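Local atomic coordinates of Hia (PDB entry 1S7M), a protein that probably mediates attachment of Haemophilus influenzae to host cells as a trimeric autotransporter adhesin, of which this chain is one piece, probably involved in host recognition. Residues A61-L66 with L87-T92. Numbering follows the deposited sequence.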
loop_
_atom_site.group_PDB
_atom_site.type_symbol
_atom_site.label_atom_id
_atom_site.label_comp_id
_atom_site.label_asym_id
_atom_site.label_seq_id
_atom_site.Cartn_x
_atom_site.Cartn_y
_atom_site.Cartn_z
ATOM N N ALA A 61 10.431 -15.353 -11.249
ATOM C CA ALA A 61 11.686 -16.028 -11.565
ATOM C C ALA A 61 12.831 -15.155 -11.068
ATOM O O ALA A 61 12.629 -14.001 -10.685
ATOM C CB ALA A 61 11.801 -16.225 -13.064
ATOM N N ASN A 62 14.031 -15.706 -11.060
ATOM C CA ASN A 62 15.197 -14.959 -10.618
ATOM C C ASN A 62 15.232 -14.793 -9.115
ATOM O O ASN A 62 15.952 -13.944 -8.588
ATOM C CB ASN A 62 15.239 -13.590 -11.299
ATOM C CG ASN A 62 15.122 -13.691 -12.813
ATOM O OD1 ASN A 62 16.008 -14.242 -13.492
ATOM N ND2 ASN A 62 14.019 -13.169 -13.353
ATOM N N PHE A 63 14.439 -15.595 -8.420
ATOM C CA PHE A 63 14.442 -15.557 -6.968
ATOM C C PHE A 63 15.529 -16.551 -6.620
ATOM O O PHE A 63 15.542 -17.673 -7.130
ATOM C CB PHE A 63 13.107 -16.042 -6.389
ATOM C CG PHE A 63 13.072 -16.093 -4.872
ATOM C CD1 PHE A 63 12.676 -14.982 -4.128
ATOM C CD2 PHE A 63 13.420 -17.258 -4.194
ATOM C CE1 PHE A 63 12.619 -15.033 -2.728
ATOM C CE2 PHE A 63 13.368 -17.320 -2.802
ATOM C CZ PHE A 63 12.964 -16.205 -2.064
ATOM N N ASP A 64 16.445 -16.148 -5.762
ATOM C CA ASP A 64 17.498 -17.047 -5.382
ATOM C C ASP A 64 17.155 -17.646 -4.040
ATOM O O ASP A 64 17.179 -16.968 -3.033
ATOM C CB ASP A 64 18.837 -16.302 -5.317
ATOM C CG ASP A 64 19.981 -17.194 -4.851
ATOM O OD1 ASP A 64 21.138 -16.725 -4.836
ATOM O OD2 ASP A 64 19.718 -18.361 -4.484
ATOM N N PRO A 65 16.841 -18.948 -4.012
ATOM C CA PRO A 65 16.487 -19.662 -2.778
ATOM C C PRO A 65 17.572 -19.716 -1.706
ATOM O O PRO A 65 17.261 -19.872 -0.532
ATOM C CB PRO A 65 16.143 -21.071 -3.271
ATOM C CG PRO A 65 15.679 -20.852 -4.665
ATOM C CD PRO A 65 16.667 -19.819 -5.186
ATOM N N LEU A 66 18.836 -19.579 -2.097
ATOM C CA LEU A 66 19.927 -19.699 -1.126
ATOM C C LEU A 66 20.265 -18.495 -0.261
ATOM O O LEU A 66 21.022 -18.613 0.698
ATOM C CB LEU A 66 21.190 -20.214 -1.837
ATOM C CG LEU A 66 21.016 -21.685 -2.239
ATOM C CD1 LEU A 66 22.066 -22.139 -3.276
ATOM C CD2 LEU A 66 21.103 -22.512 -0.963
ATOM N N LEU A 87 7.897 -8.005 -0.157
ATOM C CA LEU A 87 8.585 -6.858 0.416
ATOM C C LEU A 87 9.837 -7.192 1.184
ATOM O O LEU A 87 10.519 -6.289 1.649
ATOM C CB LEU A 87 7.652 -6.090 1.370
ATOM C CG LEU A 87 6.377 -5.519 0.739
ATOM C CD1 LEU A 87 5.462 -4.970 1.817
ATOM C CD2 LEU A 87 6.763 -4.434 -0.259
ATOM N N ASP A 88 10.147 -8.477 1.322
ATOM C CA ASP A 88 11.301 -8.858 2.135
ATOM C C ASP A 88 12.430 -9.636 1.439
ATOM O O ASP A 88 13.178 -10.352 2.108
ATOM C CB ASP A 88 10.818 -9.681 3.343
ATOM C CG ASP A 88 9.662 -9.018 4.094
ATOM O OD1 ASP A 88 9.763 -7.814 4.414
ATOM O OD2 ASP A 88 8.657 -9.712 4.380
ATOM N N GLU A 89 12.567 -9.513 0.121
ATOM C CA GLU A 89 13.647 -10.228 -0.552
ATOM C C GLU A 89 15.023 -9.755 -0.048
ATOM O O GLU A 89 15.301 -8.557 0.029
ATOM C CB GLU A 89 13.567 -10.059 -2.076
ATOM C CG GLU A 89 14.690 -10.818 -2.837
ATOM C CD GLU A 89 14.589 -10.683 -4.354
ATOM O OE1 GLU A 89 14.092 -9.638 -4.836
ATOM O OE2 GLU A 89 15.023 -11.615 -5.075
ATOM N N LYS A 90 15.884 -10.710 0.289
ATOM C CA LYS A 90 17.224 -10.398 0.783
ATOM C C LYS A 90 18.320 -10.617 -0.266
ATOM O O LYS A 90 18.204 -11.477 -1.139
ATOM C CB LYS A 90 17.526 -11.233 2.030
ATOM C CG LYS A 90 16.623 -10.925 3.222
ATOM C CD LYS A 90 16.772 -9.464 3.670
ATOM C CE LYS A 90 15.829 -9.115 4.837
ATOM N NZ LYS A 90 14.368 -9.262 4.466
ATOM N N GLY A 91 19.381 -9.817 -0.170
ATOM C CA GLY A 91 20.493 -9.901 -1.102
ATOM C C GLY A 91 21.546 -10.949 -0.766
ATOM O O GLY A 91 21.348 -11.792 0.109
ATOM N N THR A 92 22.681 -10.868 -1.453
ATOM C CA THR A 92 23.779 -11.821 -1.279
ATOM C C THR A 92 24.243 -12.041 0.140
ATOM O O THR A 92 24.645 -13.149 0.491
ATOM C CB THR A 92 25.010 -11.418 -2.108
ATOM O OG1 THR A 92 24.633 -11.304 -3.483
ATOM C CG2 THR A 92 26.111 -12.485 -1.986
HETATM O O HOH W 1 16.442 -13.708 -4.509
#
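Phe63 and Glu89 mark the closest approach of two irregular loop segments, 61-66 and 87-92, whose backbones stay 8.4 Å apart at the CA atoms of this pair. Glu89 reaches toward the other loop: with CG anti to the backbone N (chi1 -179°) and CD anti in turn to CA, its extended chain brings the carboxylate near, stopping short of direct bonding. Its OE2 lies 4.2 Å from CD1 of Phe63, approaching the ring obliquely. One water completes the crossing, accepting from Asp64 N at 2.7 Å and donating to Glu89 OE2 at 2.6 Å; it also sits over one face of the Phe63 ring, displaced toward the rim. The other carboxylate oxygen, OE1, forms a salt bridge with Lys56, while the Phe63 ring packs on Leu73 and Gln76 of helix 70-77. Next to the bridge, Asp64 OD2 accepts from Leu66 N (2.8 Å), an Asx turn that shapes the chain just beyond the water-binding amide. The contact thus illustrates how two surface loops of the GIN domain can be joined without a direct hydrogen bond: one carboxylate divides its oxygens between a lysine and a bridging water, and Lys56 probably offsets part of its charge.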